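Local atomic coordinates of NAD nucleotidase (Haemophilus influenzae, PDB entry 3ZTV), a protein that hydrolyses NAD to adenosine and nicotinamide riboside, acting as a zinc-dependent periplasmic pyrophosphatase and 5'-nucleotidase of broad substrate range. Residues Tyr24-Thr30 with Val41-Ser47; Arg31-Asn35 with Ser238-Pro242; Glu383-Arg389 with Tyr562-Val567. One frame throughout, in Å; residues are numbered along the deposited sequence.

Contact 1 (Tyr24-Thr30 with Val41-Ser47)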
loop_
_atom_site.group_PDB
_atom_site.type_symbol
_atom_site.label_atom_id
_atom_site.label_comp_id
_atom_site.label_asym_id
_atom_site.label_seq_id
_atom_site.Cartn_x
_atom_site.Cartn_y
_atom_site.Cartn_z
ATOM N N TYR A 24 -19.027 -27.083 -7.071
ATOM C CA TYR A 24 -19.717 -28.215 -6.444
ATOM C C TYR A 24 -21.216 -28.104 -6.698
ATOM O O TYR A 24 -21.983 -27.636 -5.840
ATOM C CB TYR A 24 -19.428 -28.295 -4.940
ATOM C CG TYR A 24 -18.130 -28.991 -4.625
ATOM C CD1 TYR A 24 -16.906 -28.392 -4.901
ATOM C CD2 TYR A 24 -18.125 -30.265 -4.065
ATOM C CE1 TYR A 24 -15.712 -29.035 -4.619
ATOM C CE2 TYR A 24 -16.937 -30.919 -3.779
ATOM C CZ TYR A 24 -15.733 -30.294 -4.057
ATOM O OH TYR A 24 -14.562 -30.955 -3.766
ATOM N N LEU A 25 -21.643 -28.534 -7.877
ATOM C CA LEU A 25 -23.060 -28.469 -8.209
ATOM C C LEU A 25 -23.867 -29.566 -7.521
ATOM O O LEU A 25 -25.046 -29.381 -7.216
ATOM C CB LEU A 25 -23.273 -28.544 -9.724
ATOM C CG LEU A 25 -23.310 -27.203 -10.463
ATOM C CD1 LEU A 25 -22.076 -26.357 -10.185
ATOM C CD2 LEU A 25 -23.493 -27.419 -11.958
ATOM N N GLU A 26 -23.230 -30.706 -7.275
ATOM C CA GLU A 26 -23.892 -31.833 -6.625
ATOM C C GLU A 26 -23.521 -31.847 -5.151
ATOM O O GLU A 26 -22.547 -31.218 -4.756
ATOM C CB GLU A 26 -23.461 -33.154 -7.276
ATOM C CG GLU A 26 -23.892 -33.325 -8.731
ATOM C CD GLU A 26 -23.586 -34.715 -9.273
ATOM O OE1 GLU A 26 -23.973 -35.711 -8.623
ATOM O OE2 GLU A 26 -22.962 -34.818 -10.348
ATOM N N PRO A 27 -24.293 -32.581 -4.335
ATOM C CA PRO A 27 -23.935 -32.785 -2.928
ATOM C C PRO A 27 -22.600 -33.519 -2.805
ATOM O O PRO A 27 -22.122 -34.102 -3.792
ATOM C CB PRO A 27 -25.076 -33.673 -2.399
ATOM C CG PRO A 27 -26.216 -33.410 -3.328
ATOM C CD PRO A 27 -25.566 -33.244 -4.676
ATOM N N HIS A 28 -21.996 -33.487 -1.623
ATOM C CA HIS A 28 -20.817 -34.301 -1.353
ATOM C C HIS A 28 -20.909 -34.906 0.049
ATOM O O HIS A 28 -21.707 -34.469 0.880
ATOM C CB HIS A 28 -19.519 -33.506 -1.560
ATOM C CG HIS A 28 -19.316 -32.404 -0.569
ATOM N ND1 HIS A 28 -19.953 -31.184 -0.664
ATOM C CD2 HIS A 28 -18.532 -32.332 0.533
ATOM C CE1 HIS A 28 -19.580 -30.413 0.341
ATOM N NE2 HIS A 28 -18.717 -31.084 1.082
ATOM N N GLU A 29 -20.090 -35.913 0.313
ATOM C CA GLU A 29 -20.159 -36.616 1.582
ATOM C C GLU A 29 -19.355 -35.914 2.676
ATOM O O GLU A 29 -18.301 -35.323 2.411
ATOM C CB GLU A 29 -19.657 -38.044 1.388
ATOM C CG GLU A 29 -19.852 -38.964 2.570
ATOM C CD GLU A 29 -19.436 -40.383 2.240
ATOM O OE1 GLU A 29 -20.252 -41.123 1.654
ATOM O OE2 GLU A 29 -18.282 -40.743 2.546
ATOM N N THR A 30 -19.867 -35.964 3.904
ATOM C CA THR A 30 -19.110 -35.526 5.065
ATOM C C THR A 30 -19.457 -36.436 6.248
ATOM O O THR A 30 -20.358 -37.271 6.147
ATOM C CB THR A 30 -19.394 -34.042 5.408
ATOM O OG1 THR A 30 -18.358 -33.534 6.257
ATOM C CG2 THR A 30 -20.734 -33.898 6.112
ATOM N N VAL A 41 -22.954 -38.694 5.856
ATOM C CA VAL A 41 -24.140 -38.036 5.321
ATOM C C VAL A 41 -23.752 -37.256 4.069
ATOM O O VAL A 41 -22.565 -37.020 3.828
ATOM C CB VAL A 41 -24.762 -37.060 6.352
ATOM C CG1 VAL A 41 -25.121 -37.803 7.631
ATOM C CG2 VAL A 41 -23.818 -35.887 6.644
ATOM N N ASP A 42 -24.746 -36.883 3.266
ATOM C CA ASP A 42 -24.524 -35.997 2.129
ATOM C C ASP A 42 -24.954 -34.579 2.480
ATOM O O ASP A 42 -26.003 -34.382 3.110
ATOM C CB ASP A 42 -25.299 -36.480 0.905
ATOM C CG ASP A 42 -24.756 -37.786 0.355
ATOM O OD1 ASP A 42 -23.521 -37.962 0.365
ATOM O OD2 ASP A 42 -25.566 -38.640 -0.057
ATOM N N ILE A 43 -24.140 -33.602 2.076
ATOM C CA ILE A 43 -24.447 -32.186 2.279
ATOM C C ILE A 43 -24.284 -31.395 0.993
ATOM O O ILE A 43 -23.574 -31.801 0.072
ATOM C CB ILE A 43 -23.545 -31.534 3.355
ATOM C CG1 ILE A 43 -22.061 -31.808 3.084
ATOM C CG2 ILE A 43 -23.931 -32.011 4.746
ATOM C CD1 ILE A 43 -21.110 -30.938 3.906
ATOM N N GLY A 44 -24.980 -30.269 0.924
ATOM C CA GLY A 44 -24.726 -29.299 -0.116
ATOM C C GLY A 44 -25.364 -29.572 -1.461
ATOM O O GLY A 44 -26.396 -30.242 -1.563
ATOM N N GLY A 45 -24.729 -29.042 -2.502
ATOM C CA GLY A 45 -25.275 -29.074 -3.845
ATOM C C GLY A 45 -26.058 -27.808 -4.138
ATOM O O GLY A 45 -26.672 -27.222 -3.240
ATOM N N PHE A 46 -26.030 -27.371 -5.391
ATOM C CA PHE A 46 -26.659 -26.104 -5.736
ATOM C C PHE A 46 -28.183 -26.147 -5.780
ATOM O O PHE A 46 -28.821 -25.105 -5.670
ATOM C CB PHE A 46 -26.085 -25.506 -7.026
ATOM C CG PHE A 46 -25.637 -24.077 -6.866
ATOM C CD1 PHE A 46 -26.547 -23.034 -6.986
ATOM C CD2 PHE A 46 -24.313 -23.777 -6.581
ATOM C CE1 PHE A 46 -26.148 -21.724 -6.830
ATOM C CE2 PHE A 46 -23.910 -22.455 -6.420
ATOM C CZ PHE A 46 -24.830 -21.433 -6.551
ATOM N N SER A 47 -28.783 -27.327 -5.937
ATOM C CA SER A 47 -30.238 -27.393 -5.872
ATOM C C SER A 47 -30.714 -27.002 -4.473
ATOM O O SER A 47 -31.659 -26.216 -4.328
ATOM C CB SER A 47 -30.743 -28.783 -6.242
ATOM O OG SER A 47 -32.160 -28.820 -6.180
HETATM O O HOH W 1 -27.517 -30.133 -6.132
HETATM O O HOH W 2 -21.638 -29.988 -2.429
#
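The carbonyl of Leu25 receives the amide of Phe46, N to O 2.9 Å, with the donor well above the carbonyl plane. A water donates to the same oxygen and passes on to Ser47 N, so two donors grip one atom where the helix 46-59 starts. The Leu25 side chain turns off to helix 84-93, which Phe46 also touches. At Glu26 the backbone O binds a second water, which in turn meets His28 ND1, in the plane of the imidazole; the carboxylate is engaged by Tyr77 and Lys347. Gly45, the N-cap of helix 46-59, lies tight against the chain here: its CA is 3.7 Å from Pro27 N and makes a CA-H...O contact with Glu26 O. Pro27 rests its CB against Ile43 O at 3.4 Å.

Beyond Pro27 the two segments belong to an antiparallel beta hairpin, strands 28-34 and 37-43, within the metallophosphoesterase part of the enzyme. His28 and Ile43 are a hydrogen-bonded pair, Ile43 N reaching His28 O at 2.8 Å and almost straight at 174°. Chi1 of 67° sets the imidazole between its own backbone N and carbonyl carbon, and there Ile43 CG1 sits over one ring face, 4.1 Å from the centroid, a CH-pi contact. Glu29 and Asp42 make the non-hydrogen-bonded pair next along, on the other face of the hairpin; both carboxylates reach Lys299, which probably offsets their like charges. Thr30 pairs with Val41 through two backbone bonds, returning to the His28 face. Its CG2 lies beside Val41 CG2 and is 3.7 Å from Ile43 CD1, the two side chains of Thr30 and Ile43 crossing at about a right angle.

Contact 2 (Arg31-Asn35 with Ser238-Pro242)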
loop_
_atom_site.group_PDB
_atom_site.type_symbol
_atom_site.label_atom_id
_atom_site.label_comp_id
_atom_site.label_asym_id
_atom_site.label_seq_id
_atom_site.Cartn_x
_atom_site.Cartn_y
_atom_site.Cartn_z
ATOM N N ARG A 31 -18.747 -36.282 7.358
ATOM C CA ARG A 31 -19.029 -37.088 8.539
ATOM C C ARG A 31 -19.399 -36.217 9.730
ATOM O O ARG A 31 -18.758 -35.191 9.984
ATOM C CB ARG A 31 -17.830 -37.975 8.873
ATOM C CG ARG A 31 -17.453 -38.928 7.757
ATOM C CD ARG A 31 -16.393 -39.907 8.213
ATOM N NE ARG A 31 -15.823 -40.645 7.093
ATOM C CZ ARG A 31 -14.948 -41.635 7.229
ATOM N NH1 ARG A 31 -14.554 -42.006 8.439
ATOM N NH2 ARG A 31 -14.473 -42.254 6.157
ATOM N N ILE A 32 -20.448 -36.626 10.438
ATOM C CA ILE A 32 -20.911 -35.922 11.624
ATOM C C ILE A 32 -21.043 -36.898 12.785
ATOM O O ILE A 32 -21.064 -38.117 12.592
ATOM C CB ILE A 32 -22.291 -35.261 11.390
ATOM C CG1 ILE A 32 -23.336 -36.307 10.994
ATOM C CG2 ILE A 32 -22.185 -34.153 10.332
ATOM C CD1 ILE A 32 -24.729 -35.743 10.810
ATOM N N ASN A 33 -21.114 -36.359 13.996
ATOM C CA ASN A 33 -21.449 -37.168 15.155
ATOM C C ASN A 33 -22.919 -36.983 15.496
ATOM O O ASN A 33 -23.320 -35.941 16.025
ATOM C CB ASN A 33 -20.563 -36.822 16.346
ATOM C CG ASN A 33 -20.518 -37.942 17.369
ATOM O OD1 ASN A 33 -21.377 -38.033 18.242
ATOM N ND2 ASN A 33 -19.521 -38.815 17.250
ATOM N N LEU A 34 -23.712 -38.004 15.186
ATOM C CA LEU A 34 -25.158 -37.943 15.321
ATOM C C LEU A 34 -25.615 -39.007 16.308
ATOM O O LEU A 34 -25.319 -40.194 16.139
ATOM C CB LEU A 34 -25.818 -38.167 13.959
ATOM C CG LEU A 34 -27.342 -38.091 13.842
ATOM C CD1 LEU A 34 -27.842 -36.738 14.325
ATOM C CD2 LEU A 34 -27.778 -38.345 12.409
ATOM N N ASN A 35 -26.328 -38.581 17.342
ATOM C CA ASN A 35 -26.725 -39.494 18.407
ATOM C C ASN A 35 -25.544 -40.333 18.903
ATOM O O ASN A 35 -25.700 -41.514 19.204
ATOM C CB ASN A 35 -27.878 -40.400 17.959
ATOM C CG ASN A 35 -29.153 -39.627 17.658
ATOM O OD1 ASN A 35 -30.040 -40.115 16.958
ATOM N ND2 ASN A 35 -29.245 -38.409 18.181
ATOM N N SER A 238 -22.228 -29.561 18.326
ATOM C CA SER A 238 -22.712 -30.822 18.899
ATOM C C SER A 238 -22.630 -31.970 17.893
ATOM O O SER A 238 -22.582 -33.143 18.279
ATOM C CB SER A 238 -24.146 -30.674 19.422
ATOM O OG SER A 238 -25.106 -30.713 18.374
ATOM N N LEU A 239 -22.611 -31.631 16.608
ATOM C CA LEU A 239 -22.489 -32.617 15.539
ATOM C C LEU A 239 -21.034 -32.841 15.147
ATOM O O LEU A 239 -20.737 -33.608 14.224
ATOM C CB LEU A 239 -23.283 -32.165 14.316
ATOM C CG LEU A 239 -24.798 -32.071 14.441
ATOM C CD1 LEU A 239 -25.397 -31.485 13.172
ATOM C CD2 LEU A 239 -25.384 -33.450 14.737
ATOM N N LYS A 240 -20.126 -32.170 15.848
ATOM C CA LYS A 240 -18.698 -32.284 15.574
ATOM C C LYS A 240 -18.332 -31.847 14.149
ATOM O O LYS A 240 -17.378 -32.346 13.540
ATOM C CB LYS A 240 -18.186 -33.689 15.911
ATOM C CG LYS A 240 -18.376 -34.033 17.384
ATOM C CD LYS A 240 -17.540 -35.231 17.812
ATOM C CE LYS A 240 -17.816 -35.587 19.268
ATOM N NZ LYS A 240 -16.973 -36.718 19.746
ATOM N N LEU A 241 -19.105 -30.900 13.627
ATOM C CA LEU A 241 -18.720 -30.178 12.420
ATOM C C LEU A 241 -17.518 -29.279 12.733
ATOM O O LEU A 241 -17.293 -28.921 13.889
ATOM C CB LEU A 241 -19.906 -29.366 11.897
ATOM C CG LEU A 241 -21.019 -30.226 11.286
ATOM C CD1 LEU A 241 -22.335 -29.466 11.222
ATOM C CD2 LEU A 241 -20.624 -30.777 9.914
ATOM N N PRO A 242 -16.734 -28.918 11.705
ATOM C CA PRO A 242 -15.479 -28.191 11.942
ATOM C C PRO A 242 -15.677 -26.682 12.145
ATOM O O PRO A 242 -15.196 -25.831 11.372
ATOM C CB PRO A 242 -14.665 -28.497 10.683
ATOM C CG PRO A 242 -15.694 -28.684 9.627
ATOM C CD PRO A 242 -16.858 -29.368 10.307
HETATM O O HOH W 3 -17.277 -35.136 12.481
#
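Asn33 N gives its hydrogen to Leu239 O at 2.8 Å, nearly straight at 175°, and this bond marks the close part of the contact. In return Leu239 CA points its hydrogen at Asn33 O, 3.5 Å away, so the backbones of Asn33 and Leu239 touch at two points. Around this pair the buried side chains close up. Ile32 CG2 lies 3.7 Å from Leu241 CD2, the two side chains running side by side, while Ile32 CB rests near Leu239 O. In Leu239, CG stands anti to the carbonyl carbon (chi1 -65°) and CD1 continues the chain in extended form (chi2 175°); CD2 is then the branch turned to the strand, 3.5 Å from Asn33 O and 4.1 Å from Leu34 CD1. Leu34 goes on to helix 314-325, and Leu239 touches Met327, so this apolar side continues into the rest of the fold.

The other side is looser and wetter. Here the exposed Lys240 stretches its extended chain alongside Asn33, with its CG and CD 3.7 Å from Asn33 CB; the contact is made by methylenes, and Lys240 NZ comes no nearer than 4.1 Å to Asn33 ND2. A water bridges the backbones, donating both to Arg31 O and to Lys240 O. Arg31 itself turns away, its guanidinium held by Gln38 of the neighbouring strand.

Lys240 has positive phi and is the residue with which the chain leaves helix 234-238, two bonds leading back into the last turn. The helix end at 234-238 is thus a Schellman motif, and the loop leaving it packs on strand 28-34 of the hairpin formed with strand 37-43.

Contact 3 (Glu383-Arg389 with Tyr562-Val567)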
loop_
_atom_site.group_PDB
_atom_site.type_symbol
_atom_site.label_atom_id
_atom_site.label_comp_id
_atom_site.label_asym_id
_atom_site.label_seq_id
_atom_site.Cartn_x
_atom_site.Cartn_y
_atom_site.Cartn_z
ATOM N N GLU A 383 14.472 -47.448 -11.590
ATOM C CA GLU A 383 13.999 -46.072 -11.415
ATOM C C GLU A 383 12.892 -45.954 -10.366
ATOM O O GLU A 383 12.569 -44.850 -9.918
ATOM C CB GLU A 383 13.509 -45.500 -12.745
ATOM C CG GLU A 383 14.594 -45.354 -13.801
ATOM C CD GLU A 383 15.496 -44.160 -13.560
ATOM O OE1 GLU A 383 15.091 -43.235 -12.823
ATOM O OE2 GLU A 383 16.617 -44.141 -14.114
ATOM N N GLY A 384 12.313 -47.080 -9.973
ATOM C CA GLY A 384 11.216 -47.065 -9.028
ATOM C C GLY A 384 9.970 -46.467 -9.647
ATOM O O GLY A 384 9.645 -46.733 -10.804
ATOM N N SER A 385 9.287 -45.623 -8.879
ATOM C CA SER A 385 7.980 -45.128 -9.280
ATOM C C SER A 385 8.053 -43.882 -10.167
ATOM O O SER A 385 7.841 -42.759 -9.699
ATOM C CB SER A 385 7.123 -44.839 -8.044
ATOM O OG SER A 385 5.768 -44.673 -8.417
ATOM N N ILE A 386 8.342 -44.080 -11.449
ATOM C CA ILE A 386 8.375 -42.976 -12.403
ATOM C C ILE A 386 7.007 -42.293 -12.470
ATOM O O ILE A 386 6.915 -41.078 -12.661
ATOM C CB ILE A 386 8.810 -43.445 -13.815
ATOM C CG1 ILE A 386 10.224 -44.040 -13.766
ATOM C CG2 ILE A 386 8.775 -42.284 -14.793
ATOM C CD1 ILE A 386 10.707 -44.611 -15.097
ATOM N N ALA A 387 5.946 -43.073 -12.292
ATOM C CA ALA A 387 4.597 -42.513 -12.272
ATOM C C ALA A 387 4.436 -41.465 -11.167
ATOM O O ALA A 387 3.729 -40.477 -11.353
ATOM C CB ALA A 387 3.546 -43.617 -12.146
ATOM N N THR A 388 5.104 -41.667 -10.035
ATOM C CA THR A 388 5.064 -40.680 -8.955
ATOM C C THR A 388 5.780 -39.387 -9.351
ATOM O O THR A 388 5.303 -38.288 -9.050
ATOM C CB THR A 388 5.638 -41.240 -7.642
ATOM O OG1 THR A 388 4.891 -42.402 -7.262
ATOM C CG2 THR A 388 5.542 -40.202 -6.534
ATOM N N ARG A 389 6.922 -39.507 -10.030
ATOM C CA ARG A 389 7.590 -38.327 -10.583
ATOM C C ARG A 389 6.643 -37.573 -11.522
ATOM O O ARG A 389 6.557 -36.346 -11.474
ATOM C CB ARG A 389 8.901 -38.707 -11.289
ATOM C CG ARG A 389 9.704 -37.530 -11.834
ATOM C CD ARG A 389 9.419 -37.291 -13.304
ATOM N NE ARG A 389 10.086 -36.097 -13.827
ATOM C CZ ARG A 389 11.179 -36.108 -14.585
ATOM N NH1 ARG A 389 11.764 -37.252 -14.914
ATOM N NH2 ARG A 389 11.692 -34.963 -15.013
ATOM N N TYR A 562 8.158 -40.063 -19.346
ATOM C CA TYR A 562 9.416 -39.955 -18.617
ATOM C C TYR A 562 10.061 -41.330 -18.518
ATOM O O TYR A 562 9.367 -42.341 -18.443
ATOM C CB TYR A 562 9.181 -39.424 -17.199
ATOM C CG TYR A 562 8.706 -37.992 -17.125
ATOM C CD1 TYR A 562 9.477 -36.956 -17.631
ATOM C CD2 TYR A 562 7.496 -37.671 -16.522
ATOM C CE1 TYR A 562 9.048 -35.641 -17.555
ATOM C CE2 TYR A 562 7.061 -36.360 -16.437
ATOM C CZ TYR A 562 7.840 -35.350 -16.957
ATOM O OH TYR A 562 7.418 -34.039 -16.883
ATOM N N THR A 563 11.391 -41.359 -18.505
ATOM C CA THR A 563 12.121 -42.608 -18.335
ATOM C C THR A 563 12.953 -42.601 -17.054
ATOM O O THR A 563 13.692 -43.548 -16.778
ATOM C CB THR A 563 13.044 -42.890 -19.530
ATOM O OG1 THR A 563 13.932 -41.780 -19.713
ATOM C CG2 THR A 563 12.223 -43.102 -20.795
ATOM N N SER A 564 12.832 -41.531 -16.276
ATOM C CA SER A 564 13.532 -41.448 -15.001
ATOM C C SER A 564 12.649 -40.805 -13.934
ATOM O O SER A 564 11.716 -40.064 -14.249
ATOM C CB SER A 564 14.843 -40.681 -15.153
ATOM O OG SER A 564 14.601 -39.360 -15.589
ATOM N N SER A 565 12.955 -41.090 -12.674
ATOM C CA SER A 565 12.086 -40.703 -11.570
ATOM C C SER A 565 12.637 -39.573 -10.700
ATOM O O SER A 565 12.055 -39.267 -9.659
ATOM C CB SER A 565 11.845 -41.913 -10.679
ATOM O OG SER A 565 13.062 -42.295 -10.058
ATOM N N ASN A 566 13.754 -38.967 -11.105
ATOM C CA ASN A 566 14.424 -37.939 -10.293
ATOM C C ASN A 566 14.969 -38.482 -8.965
ATOM O O ASN A 566 15.245 -37.721 -8.032
ATOM C CB ASN A 566 13.513 -36.724 -10.028
ATOM C CG ASN A 566 13.454 -35.754 -11.200
ATOM O OD1 ASN A 566 12.558 -34.899 -11.271
ATOM N ND2 ASN A 566 14.405 -35.870 -12.123
ATOM N N VAL A 567 15.113 -39.800 -8.877
ATOM C CA VAL A 567 15.663 -40.436 -7.687
ATOM C C VAL A 567 16.681 -41.514 -8.053
ATOM O O VAL A 567 16.397 -42.394 -8.873
ATOM C CB VAL A 567 14.561 -41.085 -6.816
ATOM C CG1 VAL A 567 15.189 -41.810 -5.640
ATOM C CG2 VAL A 567 13.575 -40.030 -6.334
HETATM O O HOH W 4 16.771 -41.432 -11.505
#
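Ser565 is bound twice by Glu383: its OG donates to the backbone O at 2.6 Å, in the carbonyl plane on a lone pair, and its N reaches OE1 at 3.0 Å. OE1 is met on its anti side and tilted from the carboxylate plane, and a bend at chi2 (-77°) folds the carboxylate back to that amide. A water links the same oxygen to Val567 O. Arg389 NH1 gives a hydrogen to Ser564 O, 2.9 Å away and close to the guanidinium plane.

Further out, the guanidinium lies flat on the Tyr562 ring, planes 8° apart, CZ 3.8 Å from the centroid. Arg389 CD also sits over that ring face, and the Asn566 amide comes over the opposite face of the guanidinium. Ile386 fills in between, CG2 3.8 Å from Tyr562 CB and CD1 against Thr563 O.

Arg389 NE pairs with Glu393 one helical turn on. Stacking and in-plane bonding fix the guanidinium in tilt and rotation, and the cation-pi contact probably adds electrostatic attraction. Together these interactions join the start of helix 386-396 in the C-terminal 5'-nucleotidase domain, N-capped by Ser385, whose OG accepts from Thr388 OG1, to the loop before strand 567-570.

How the contacts relate
Contacts 1 and 2 share one strand, 28-34, and follow one another along the hairpin with centres about 16 Å apart; they touch where Val41 CG1 meets Ile32 CD1 at 3.8 Å. Contact 1 occupies the end nearer the metal centre, the Tyr24 side chain lying about 9 Å from a zinc ion, whereas contact 2 lies away from the annotated sites. Contact 3 stands apart in the C-terminal part of the chain, its centre about 37 Å from that of contact 1 and about 42 Å from that of contact 2. It lies in the neighbourhood of the nucleoside pocket: the Ser385 side chain is about 11 Å from the bound adenosine.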